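Local coordinates for protein rhizavidin (Rhizobium etli, PDB 3EW2) that binds biotin in a pocket within an eight-stranded antiparallel beta-barrel that pairs with a second subunit, at residues S53-T58 and W72-E77; G24-I29 and V42-G47; N94-V99 and F121-T126; T83-Y88 and T100-A105. All coordinates share one frame; numbering follows the deposited sequence.

Overall arrangement
All four contacts belong to a single antiparallel beta-barrel of eight strands that follow one another in chain order. Contact 2 closes first, between strand 26-31 and the loop after strand 36-42; contact 1 follows, joining strand 54-62 to the loop before strand 78-92. Contacts 4 and 3 come last and interlock, since both use strand 95-107, paired with strand 78-92 in contact 4 and with strand 112-124 in contact 3. Contacts 1 and 2 have centres about 11 Å apart and touch, whereas contacts 1 and 3 lie about 23 Å apart, on opposite sides of the chain's centre. Contacts 1, 2 and 4 all touch biotin, so residues distant in sequence converge on one pocket.

Contact 1. Residues S53-T58 and W72-E77; sequences SPYPLT and WNNSTE. With BTN (biotin), chain I.
Beside the biotin pocket, the ring of Tyr55 is sandwiched between Trp72 and Asn74. Trp72 turns an edge to one face, its CE3 coming within 3.7 Å of Tyr55 CG, in an edge-to-face pair with ring planes 64° apart. Over the opposite face the Asn74 amide lies almost flat, its plane 12° from the ring's and its CG 3.3 Å from Tyr55 CE2. With CG between the backbone N and the carbonyl carbon (chi1 60°), this amide is folded over the tyrosine, where ND2 donates a nearly straight bond of 2.7 Å to Pro54 O, in the amide plane, and a more bent one of 2.8 Å to Ser53 OG. Its OD1 accepts from Thr76 N (3.0 Å), an Asx turn, and from Glu77 N, completing an Asx motif. A leucine in place of Asn74 would probably leave Pro54 O and Ser53 OG without their donor and both backbone N-H groups without their acceptor. Tyr55 OH donates to Glu77 O over 2.7 Å. Biotin C10 lies over a face of the Trp72 indole, 3.4 Å from Trp72 CG. Tyr55 pairs through its backbone with Tyr41 of strand 36-42, and Trp72 NE1 is hydrogen-bonded to Thr83 OG1 of strand 78-92.

Contact 2. Residues G24-I29 and V42-G47; sequences GSTMII and VNRAQG. With BTN (biotin), chain I.
Arg44 runs past Gly24 O and alongside Thr26, its chain extended from CG to NE. Its CB starts 3.6 Å from Gly24 O, and CG, CD, NE and CZ all stay near the same oxygen. With CG anti to its own carbonyl carbon (chi1 -64°), the chain brings the guanidinium edge to the carbonyl of Gly24: NH1 donates to Gly24 O, which lies near the guanidinium plane, although the modelled length of 2.5 Å is short and therefore doubtful in detail. Arg44 NH2 ends 3.5 Å from the methyl CG2 of Thr26. Val42 CB lies over one face of the guanidinium, and Thr26 and Val42 form an antiparallel hydrogen-bonded pair, with Val42 N to Thr26 O at 2.7 Å. On the pocket side, Ser25 OG accepts from Arg44 N at 2.8 Å and donates to biotin O3 at 2.6 Å. Asn43 OD1 adds a nearly straight bond from biotin N2, 3.1 Å long, and also accepts from Ala45 N in an Asx turn; its ND2 is bonded to Thr48 OG1. The ureido ring of biotin is thus met by a donor from one segment and an acceptor from the other. Ser25 OG can give its proton to the ureido oxygen, which can only accept, and Asn43, probably held in place by its Asx turn and by Thr48, presents its carbonyl oxygen to the ureido N-H.

Contact 3. Residues N94-V99 and F121-T126; sequences NNTEIV and FQYVPT
Both CG atoms stand anti to the backbone N (chi1 -157° in Asn95, 174° in Tyr123), which takes the Asn95 amide to the backbone of Tyr123 and sends the Tyr123 ring out with an edge toward Asn95 OD1. The strands that bear them, 95-107 and 112-124, form a beta hairpin of the avidin barrel. Near its open end their short segments run antiparallel at 144°, a marked twist. Asn95 ND2 donates to Tyr123 O at 3.3 Å, a long bond that nevertheless lies in the carbonyl plane, on a lone pair, and close to the plane of the amide. With an alanine at Asn95, Tyr123 O would probably lose this side-chain donor, and a gap would open beside Tyr123 CB, which now lies 3.7 Å from Asn95 OD1. The next link is made by the backbone, Tyr123 N donating to Thr96 O at 3.1 Å, while the methyl CG2 of Thr96 rests 4.0 Å from Tyr123 CB. Glu97 and Gln122 form a non-hydrogen-bonded pair, their side chains running alongside each other on one face of the sheet. Ile98 and Phe121, an antiparallel hydrogen-bonded pair, direct their side chains to the other face, and their CB atoms approach to 4.2 Å. Along that face Ile98 touches Ile66 and Trp19, and Phe121 reaches Phe68 and Asn21, a biotin-binding residue. The Phe121 ring sets its edge against the other strand, CD1 lying 3.9 Å from Ile98 O, the same oxygen that accepts from Phe121 N at 3.0 Å.

Contact 4. Residues T83-Y88 and T100-A105; sequences TGWTGY and TSWNLA. With BTN (biotin), chain I.
Gly84 and Asn103 satisfy each other's backbone through two hydrogen bonds, Asn103 N to Gly84 O at 2.9 Å and Gly84 N to Asn103 O at 3.2 Å. Thr86 and Ser101 repeat the exchange: Thr86 N donates to Ser101 O and Ser101 N to Thr86 O, both at 2.9 Å. Asn103 O also has a weak bond from Thr86 OG1 of the second subunit. Between these hydrogen-bonded pairs stand Trp85 and Trp102, a non-hydrogen-bonded pair facing the biotin pocket. The pairing belongs to the hairpin of strands 78-92 and 95-107 in the avidin barrel. Trp102 CB sits over the Trp85 five-membered ring in a CH-pi contact, 3.8 Å from its centroid. With CG of Trp102 between the backbone N and the carbonyl carbon (chi1 54°), biotin C6 sits over the centre of its indole face, 3.4 Å from Trp102 CD2. Trp85 NE1 is hydrogen-bonded to Asp119 OD2, which is also hydrogen-bonded to biotin; Trp102 NE1 makes weak bonds with Asp119 OD1 and Gln118 O. Thr100 OG1, 3.3 Å from Trp85 CD1 at the indole edge, is bonded to Asp119 O. Thr83 OG1 is bonded to Trp72 NE1 and lies 3.2 Å from biotin S1.

Contact 1. Residues S53-T58 and W72-E77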
# COMPACT_ATOMS: atom_id res chain seq x y z
N SER B 53 -1.78 13.19 14.39
CA SER B 53 -3.22 12.90 14.34
C SER B 53 -3.39 11.53 13.69
O SER B 53 -2.79 11.30 12.65
CB SER B 53 -3.86 13.96 13.46
OG SER B 53 -5.21 13.76 13.44
N PRO B 54 -4.24 10.65 14.24
CA PRO B 54 -4.19 9.26 13.73
C PRO B 54 -5.01 9.07 12.43
O PRO B 54 -6.10 9.60 12.32
CB PRO B 54 -4.76 8.44 14.87
CG PRO B 54 -5.76 9.40 15.54
CD PRO B 54 -5.27 10.82 15.28
N TYR B 55 -4.41 8.37 11.46
CA TYR B 55 -4.98 8.13 10.12
C TYR B 55 -5.16 6.65 9.97
O TYR B 55 -4.24 5.89 10.30
CB TYR B 55 -4.01 8.64 9.04
CG TYR B 55 -4.10 10.11 8.99
CD1 TYR B 55 -3.32 10.92 9.84
CD2 TYR B 55 -5.05 10.73 8.17
CE1 TYR B 55 -3.47 12.35 9.82
CE2 TYR B 55 -5.20 12.13 8.17
CZ TYR B 55 -4.41 12.93 9.00
OH TYR B 55 -4.53 14.33 8.96
N PRO B 56 -6.33 6.21 9.48
CA PRO B 56 -6.38 4.73 9.38
C PRO B 56 -5.50 4.17 8.26
O PRO B 56 -5.16 4.83 7.26
CB PRO B 56 -7.86 4.40 9.11
CG PRO B 56 -8.61 5.81 9.11
CD PRO B 56 -7.57 6.86 8.98
N LEU B 57 -5.19 2.90 8.43
CA LEU B 57 -4.33 2.28 7.54
C LEU B 57 -4.86 0.83 7.29
O LEU B 57 -5.46 0.21 8.16
CB LEU B 57 -2.95 2.35 8.21
CG LEU B 57 -1.87 1.27 8.24
CD1 LEU B 57 -0.83 1.70 9.31
CD2 LEU B 57 -2.41 -0.13 8.53
N THR B 58 -4.60 0.31 6.09
CA THR B 58 -5.00 -1.03 5.76
C THR B 58 -3.98 -1.58 4.81
O THR B 58 -3.43 -0.85 4.03
CB THR B 58 -6.47 -1.09 5.17
OG1 THR B 58 -6.76 -2.42 4.73
CG2 THR B 58 -6.66 -0.12 3.98
N TRP B 72 -4.80 10.56 3.33
CA TRP B 72 -4.50 11.62 4.29
C TRP B 72 -5.70 12.52 4.56
O TRP B 72 -5.64 13.75 4.41
CB TRP B 72 -3.21 12.39 3.93
CG TRP B 72 -1.97 11.50 3.92
CD1 TRP B 72 -1.28 11.07 2.82
CD2 TRP B 72 -1.31 10.89 5.07
NE1 TRP B 72 -0.23 10.24 3.21
CE2 TRP B 72 -0.23 10.13 4.58
CE3 TRP B 72 -1.52 10.96 6.47
CZ2 TRP B 72 0.64 9.39 5.42
CZ3 TRP B 72 -0.67 10.26 7.30
CH2 TRP B 72 0.40 9.46 6.77
N ASN B 73 -6.79 11.87 4.96
CA ASN B 73 -7.92 12.56 5.57
C ASN B 73 -8.50 11.73 6.71
O ASN B 73 -8.84 10.57 6.52
CB ASN B 73 -9.01 12.90 4.54
CG ASN B 73 -10.11 13.84 5.11
OD1 ASN B 73 -10.00 14.42 6.22
ND2 ASN B 73 -11.19 13.98 4.35
N ASN B 74 -8.60 12.33 7.89
CA ASN B 74 -9.27 11.71 9.06
C ASN B 74 -10.33 12.60 9.71
O ASN B 74 -10.81 12.30 10.80
CB ASN B 74 -8.24 11.29 10.11
CG ASN B 74 -7.41 12.47 10.63
OD1 ASN B 74 -7.63 13.61 10.24
ND2 ASN B 74 -6.44 12.18 11.53
N SER B 75 -10.65 13.71 9.05
CA SER B 75 -11.57 14.76 9.59
C SER B 75 -10.95 15.77 10.57
O SER B 75 -11.61 16.75 10.95
CB SER B 75 -12.86 14.16 10.20
OG SER B 75 -12.69 13.84 11.58
N THR B 76 -9.72 15.55 11.01
CA THR B 76 -8.99 16.54 11.80
C THR B 76 -8.15 17.35 10.85
O THR B 76 -7.98 18.55 11.02
CB THR B 76 -8.07 15.87 12.82
OG1 THR B 76 -8.85 15.11 13.74
CG2 THR B 76 -7.23 16.91 13.59
N GLU B 77 -7.59 16.69 9.84
CA GLU B 77 -6.79 17.38 8.84
C GLU B 77 -6.79 16.59 7.56
O GLU B 77 -6.56 15.38 7.56
CB GLU B 77 -5.36 17.60 9.33
CG GLU B 77 -4.53 18.45 8.43
CD GLU B 77 -3.27 19.00 9.11
OE1 GLU B 77 -3.29 19.23 10.34
OE2 GLU B 77 -2.26 19.23 8.42
C11 BTN I . 1.11 14.79 3.50
O11 BTN I . 2.08 15.50 3.84
O12 BTN I . 0.54 15.02 2.41
C10 BTN I . 0.63 13.67 4.40
C9 BTN I . 1.75 13.26 5.34
C8 BTN I . 2.96 12.74 4.57
C7 BTN I . 3.75 11.73 5.39
C2 BTN I . 4.82 11.05 4.55
S1 BTN I . 4.22 9.63 3.93
C6 BTN I . 5.88 8.90 3.86
C5 BTN I . 6.77 9.53 4.91
N1 BTN I . 6.77 8.72 6.11
C3 BTN I . 6.18 9.34 7.12
O3 BTN I . 6.01 8.79 8.41
N2 BTN I . 5.76 10.54 6.75
C4 BTN I . 6.09 10.82 5.36

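Contact 2. Residues G24-I29 and V42-G47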
# COMPACT_ATOMS: atom_id res chain seq x y z
N GLY B 24 10.25 9.77 13.03
CA GLY B 24 9.47 9.90 14.29
C GLY B 24 7.99 9.45 14.21
O GLY B 24 7.21 9.55 15.20
N SER B 25 7.59 8.98 13.03
CA SER B 25 6.20 8.50 12.83
C SER B 25 5.98 7.16 13.47
O SER B 25 6.88 6.34 13.52
CB SER B 25 5.91 8.41 11.36
OG SER B 25 5.91 9.73 10.86
N THR B 26 4.79 6.96 14.02
CA THR B 26 4.43 5.68 14.64
C THR B 26 3.17 5.11 13.98
O THR B 26 2.28 5.84 13.52
CB THR B 26 4.24 5.80 16.21
OG1 THR B 26 4.05 4.49 16.80
CG2 THR B 26 3.03 6.63 16.54
N MET B 27 3.10 3.79 13.93
CA MET B 27 1.88 3.13 13.57
C MET B 27 1.59 2.04 14.57
O MET B 27 2.51 1.37 15.09
CB MET B 27 1.93 2.60 12.12
CG MET B 27 2.94 1.45 11.81
SD MET B 27 3.01 1.01 10.02
CE MET B 27 4.13 -0.37 10.08
N ILE B 28 0.30 1.88 14.86
CA ILE B 28 -0.20 0.76 15.59
C ILE B 28 -1.00 -0.13 14.62
O ILE B 28 -1.95 0.36 13.97
CB ILE B 28 -1.09 1.19 16.79
CG1 ILE B 28 -0.35 2.25 17.63
CG2 ILE B 28 -1.40 -0.06 17.66
CD1 ILE B 28 -1.16 2.70 18.88
N ILE B 29 -0.60 -1.40 14.53
CA ILE B 29 -1.09 -2.32 13.54
C ILE B 29 -1.59 -3.61 14.15
O ILE B 29 -0.99 -4.16 15.10
CB ILE B 29 -0.05 -2.70 12.39
CG1 ILE B 29 1.03 -3.66 12.85
CG2 ILE B 29 0.50 -1.47 11.71
CD1 ILE B 29 1.97 -4.13 11.76
N VAL B 42 0.36 7.69 12.87
CA VAL B 42 0.62 9.06 13.31
C VAL B 42 1.88 9.52 12.64
O VAL B 42 2.96 9.00 12.92
CB VAL B 42 0.74 9.26 14.83
CG1 VAL B 42 1.05 10.77 15.10
CG2 VAL B 42 -0.54 8.86 15.52
N ASN B 43 1.71 10.46 11.72
CA ASN B 43 2.81 11.01 10.96
C ASN B 43 3.45 12.12 11.82
O ASN B 43 2.73 12.98 12.40
CB ASN B 43 2.27 11.63 9.65
CG ASN B 43 3.26 12.59 9.03
OD1 ASN B 43 4.44 12.26 8.91
ND2 ASN B 43 2.80 13.75 8.59
N ARG B 44 4.78 12.13 11.84
CA ARG B 44 5.53 13.17 12.51
C ARG B 44 6.71 13.64 11.67
O ARG B 44 7.61 14.29 12.23
CB ARG B 44 6.02 12.70 13.91
CG ARG B 44 4.88 12.40 14.84
CD ARG B 44 5.32 12.30 16.23
NE ARG B 44 4.34 11.60 17.04
CZ ARG B 44 4.39 10.30 17.35
NH1 ARG B 44 5.38 9.51 16.94
NH2 ARG B 44 3.44 9.78 18.11
N ALA B 45 6.74 13.30 10.37
CA ALA B 45 7.86 13.70 9.49
C ALA B 45 7.84 15.19 9.16
O ALA B 45 6.77 15.79 8.98
CB ALA B 45 7.88 12.89 8.26
N GLN B 46 9.00 15.84 9.18
CA GLN B 46 9.01 17.29 8.97
C GLN B 46 8.82 17.66 7.50
O GLN B 46 9.21 16.95 6.63
CB GLN B 46 10.28 17.94 9.57
CG GLN B 46 11.48 17.91 8.71
CD GLN B 46 11.44 18.91 7.57
OE1 GLN B 46 11.05 20.07 7.74
NE2 GLN B 46 11.88 18.47 6.40
N GLY B 47 8.22 18.81 7.25
CA GLY B 47 8.01 19.24 5.87
C GLY B 47 6.68 18.77 5.31
O GLY B 47 6.38 19.00 4.13
C11 BTN I . 1.11 14.79 3.50
O11 BTN I . 2.08 15.50 3.84
O12 BTN I . 0.54 15.02 2.41
C10 BTN I . 0.63 13.67 4.40
C9 BTN I . 1.75 13.26 5.34
C8 BTN I . 2.96 12.74 4.57
C7 BTN I . 3.75 11.73 5.39
C2 BTN I . 4.82 11.05 4.55
S1 BTN I . 4.22 9.63 3.93
C6 BTN I . 5.88 8.90 3.86
C5 BTN I . 6.77 9.53 4.91
N1 BTN I . 6.77 8.72 6.11
C3 BTN I . 6.18 9.34 7.12
O3 BTN I . 6.01 8.79 8.41
N2 BTN I . 5.76 10.54 6.75
C4 BTN I . 6.09 10.82 5.36

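Contact 3. Residues N94-V99 and F121-T126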
# COMPACT_ATOMS: atom_id res chain seq x y z
N ASN B 94 19.21 -7.62 17.68
CA ASN B 94 18.02 -8.40 17.95
C ASN B 94 16.71 -7.58 18.01
O ASN B 94 15.76 -7.97 18.70
CB ASN B 94 18.17 -9.32 19.16
CG ASN B 94 17.29 -10.57 19.03
OD1 ASN B 94 16.23 -10.67 19.68
ND2 ASN B 94 17.70 -11.50 18.16
N ASN B 95 16.66 -6.46 17.29
CA ASN B 95 15.37 -5.88 16.97
C ASN B 95 14.88 -6.35 15.61
O ASN B 95 15.64 -6.65 14.68
CB ASN B 95 15.33 -4.33 17.08
CG ASN B 95 13.88 -3.80 17.31
OD1 ASN B 95 12.99 -4.57 17.68
ND2 ASN B 95 13.66 -2.49 17.11
N THR B 96 13.58 -6.44 15.51
CA THR B 96 12.93 -6.64 14.25
C THR B 96 12.57 -5.23 13.72
O THR B 96 12.18 -4.34 14.47
CB THR B 96 11.75 -7.67 14.42
OG1 THR B 96 10.71 -7.47 13.43
CG2 THR B 96 11.18 -7.57 15.78
N GLU B 97 12.80 -5.02 12.44
CA GLU B 97 12.28 -3.84 11.78
C GLU B 97 11.61 -4.18 10.45
O GLU B 97 11.71 -5.31 9.96
CB GLU B 97 13.39 -2.85 11.53
CG GLU B 97 14.50 -3.40 10.74
CD GLU B 97 15.80 -2.78 11.17
OE1 GLU B 97 16.58 -2.35 10.28
OE2 GLU B 97 15.99 -2.71 12.43
N ILE B 98 10.93 -3.19 9.90
CA ILE B 98 10.31 -3.28 8.60
C ILE B 98 10.96 -2.29 7.66
O ILE B 98 10.79 -1.07 7.81
CB ILE B 98 8.74 -3.06 8.67
CG1 ILE B 98 8.08 -4.08 9.57
CG2 ILE B 98 8.07 -3.13 7.29
CD1 ILE B 98 6.60 -3.69 9.85
N VAL B 99 11.68 -2.80 6.68
CA VAL B 99 12.30 -1.95 5.65
C VAL B 99 11.29 -1.65 4.48
O VAL B 99 10.63 -2.57 3.97
CB VAL B 99 13.60 -2.62 5.13
CG1 VAL B 99 14.30 -1.77 4.02
CG2 VAL B 99 14.56 -3.03 6.33
N PHE B 121 10.98 1.02 9.97
CA PHE B 121 10.14 1.03 11.14
C PHE B 121 10.80 0.03 12.04
O PHE B 121 11.18 -1.05 11.58
CB PHE B 121 8.70 0.54 10.83
CG PHE B 121 7.89 1.52 10.04
CD1 PHE B 121 7.89 1.48 8.63
CD2 PHE B 121 7.16 2.51 10.70
CE1 PHE B 121 7.16 2.42 7.90
CE2 PHE B 121 6.44 3.47 9.98
CZ PHE B 121 6.44 3.44 8.57
N GLN B 122 10.95 0.42 13.31
CA GLN B 122 11.50 -0.42 14.36
C GLN B 122 10.32 -0.84 15.20
O GLN B 122 9.48 -0.02 15.53
CB GLN B 122 12.46 0.35 15.31
CG GLN B 122 13.79 0.81 14.75
CD GLN B 122 14.62 -0.28 14.14
OE1 GLN B 122 14.65 -1.43 14.63
NE2 GLN B 122 15.33 0.07 13.07
N TYR B 123 10.29 -2.13 15.53
CA TYR B 123 9.37 -2.59 16.54
C TYR B 123 9.61 -1.91 17.90
O TYR B 123 10.74 -1.69 18.32
CB TYR B 123 9.45 -4.11 16.64
CG TYR B 123 8.63 -4.65 17.76
CD1 TYR B 123 7.24 -4.54 17.75
CD2 TYR B 123 9.26 -5.25 18.85
CE1 TYR B 123 6.49 -5.03 18.81
CE2 TYR B 123 8.51 -5.75 19.92
CZ TYR B 123 7.13 -5.64 19.89
OH TYR B 123 6.41 -6.12 20.95
N VAL B 124 8.53 -1.53 18.55
CA VAL B 124 8.60 -0.91 19.84
C VAL B 124 7.78 -1.76 20.83
O VAL B 124 6.60 -1.98 20.62
CB VAL B 124 8.02 0.48 19.76
CG1 VAL B 124 7.57 0.93 21.12
CG2 VAL B 124 9.03 1.40 19.18
N PRO B 125 8.42 -2.29 21.88
CA PRO B 125 7.57 -3.05 22.82
C PRO B 125 6.68 -2.13 23.64
O PRO B 125 6.98 -0.93 23.79
CB PRO B 125 8.60 -3.76 23.71
CG PRO B 125 9.92 -3.70 22.92
CD PRO B 125 9.84 -2.33 22.27
N THR B 126 5.58 -2.66 24.14
CA THR B 126 4.72 -1.86 25.02
C THR B 126 5.52 -1.44 26.26
O THR B 126 6.25 -2.23 26.84
CB THR B 126 3.42 -2.61 25.40
OG1 THR B 126 2.88 -3.27 24.23
CG2 THR B 126 2.41 -1.65 25.97

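Contact 4. Residues T83-Y88 and T100-A105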
# COMPACT_ATOMS: atom_id res chain seq x y z
N THR B 83 -0.65 7.79 0.67
CA THR B 83 0.66 7.18 0.69
C THR B 83 0.54 5.66 0.75
O THR B 83 -0.24 5.15 1.53
CB THR B 83 1.51 7.69 1.94
OG1 THR B 83 1.78 9.10 1.86
CG2 THR B 83 2.82 6.97 2.03
N GLY B 84 1.33 4.93 -0.05
CA GLY B 84 1.49 3.50 0.15
C GLY B 84 2.94 3.12 0.41
O GLY B 84 3.87 3.75 -0.11
N TRP B 85 3.13 2.06 1.18
CA TRP B 85 4.42 1.59 1.60
C TRP B 85 4.48 0.12 1.26
O TRP B 85 3.48 -0.54 1.31
CB TRP B 85 4.50 1.62 3.13
CG TRP B 85 4.75 2.95 3.82
CD1 TRP B 85 5.98 3.44 4.26
CD2 TRP B 85 3.76 3.91 4.24
NE1 TRP B 85 5.78 4.66 4.89
CE2 TRP B 85 4.45 4.97 4.90
CE3 TRP B 85 2.36 3.97 4.15
CZ2 TRP B 85 3.78 6.05 5.45
CZ3 TRP B 85 1.71 5.05 4.68
CH2 TRP B 85 2.41 6.08 5.33
N THR B 86 5.68 -0.39 0.96
CA THR B 86 5.87 -1.82 0.66
C THR B 86 7.24 -2.15 1.22
O THR B 86 8.19 -1.39 1.02
CB THR B 86 5.93 -2.09 -0.88
OG1 THR B 86 4.91 -1.34 -1.53
CG2 THR B 86 5.77 -3.54 -1.19
N GLY B 87 7.36 -3.27 1.91
CA GLY B 87 8.66 -3.64 2.40
C GLY B 87 8.65 -5.00 2.99
O GLY B 87 7.79 -5.79 2.68
N TYR B 88 9.61 -5.27 3.86
CA TYR B 88 9.75 -6.60 4.46
C TYR B 88 10.22 -6.40 5.87
O TYR B 88 10.92 -5.41 6.15
CB TYR B 88 10.80 -7.46 3.73
CG TYR B 88 12.12 -6.74 3.50
CD1 TYR B 88 12.25 -5.82 2.47
CD2 TYR B 88 13.22 -6.93 4.36
CE1 TYR B 88 13.44 -5.15 2.26
CE2 TYR B 88 14.45 -6.24 4.13
CZ TYR B 88 14.52 -5.35 3.09
OH TYR B 88 15.66 -4.67 2.81
N THR B 100 11.12 -0.39 4.11
CA THR B 100 10.07 -0.02 3.17
C THR B 100 10.50 1.03 2.16
O THR B 100 11.27 1.93 2.48
CB THR B 100 8.78 0.53 3.90
OG1 THR B 100 8.95 1.92 4.22
CG2 THR B 100 8.37 -0.25 5.14
N SER B 101 9.99 0.94 0.94
CA SER B 101 9.98 2.11 0.06
C SER B 101 8.55 2.49 0.07
O SER B 101 7.72 1.62 0.32
CB SER B 101 10.41 1.78 -1.37
OG SER B 101 11.70 1.21 -1.36
N TRP B 102 8.27 3.78 -0.19
CA TRP B 102 6.94 4.38 -0.14
C TRP B 102 6.75 5.41 -1.25
O TRP B 102 7.72 5.94 -1.77
CB TRP B 102 6.65 5.06 1.21
CG TRP B 102 7.64 6.12 1.74
CD1 TRP B 102 8.60 5.94 2.74
CD2 TRP B 102 7.73 7.53 1.37
NE1 TRP B 102 9.27 7.14 2.98
CE2 TRP B 102 8.75 8.12 2.15
CE3 TRP B 102 7.04 8.33 0.45
CZ2 TRP B 102 9.10 9.49 2.03
CZ3 TRP B 102 7.39 9.68 0.31
CH2 TRP B 102 8.42 10.25 1.11
N ASN B 103 5.50 5.67 -1.62
CA ASN B 103 5.21 6.76 -2.54
C ASN B 103 4.18 7.62 -1.95
O ASN B 103 3.29 7.12 -1.31
CB ASN B 103 4.73 6.26 -3.90
CG ASN B 103 5.85 5.73 -4.70
OD1 ASN B 103 6.71 6.49 -5.13
ND2 ASN B 103 5.92 4.37 -4.83
N LEU B 104 4.30 8.92 -2.18
CA LEU B 104 3.33 9.85 -1.69
C LEU B 104 2.75 10.59 -2.86
O LEU B 104 3.46 11.25 -3.61
CB LEU B 104 3.97 10.80 -0.71
CG LEU B 104 3.27 12.08 -0.24
CD1 LEU B 104 1.91 11.82 0.39
CD2 LEU B 104 4.25 12.69 0.78
N ALA B 105 1.43 10.43 -3.04
CA ALA B 105 0.76 11.03 -4.17
C ALA B 105 -0.03 12.21 -3.64
O ALA B 105 -0.83 12.08 -2.73
CB ALA B 105 -0.14 10.01 -4.86
C11 BTN I . 1.11 14.79 3.50
O11 BTN I . 2.08 15.50 3.84
O12 BTN I . 0.54 15.02 2.41
C10 BTN I . 0.63 13.67 4.40
C9 BTN I . 1.75 13.26 5.34
C8 BTN I . 2.96 12.74 4.57
C7 BTN I . 3.75 11.73 5.39
C2 BTN I . 4.82 11.05 4.55
S1 BTN I . 4.22 9.63 3.93
C6 BTN I . 5.88 8.90 3.86
C5 BTN I . 6.77 9.53 4.91
N1 BTN I . 6.77 8.72 6.11
C3 BTN I . 6.18 9.34 7.12
O3 BTN I . 6.01 8.79 8.41
N2 BTN I . 5.76 10.54 6.75
C4 BTN I . 6.09 10.82 5.36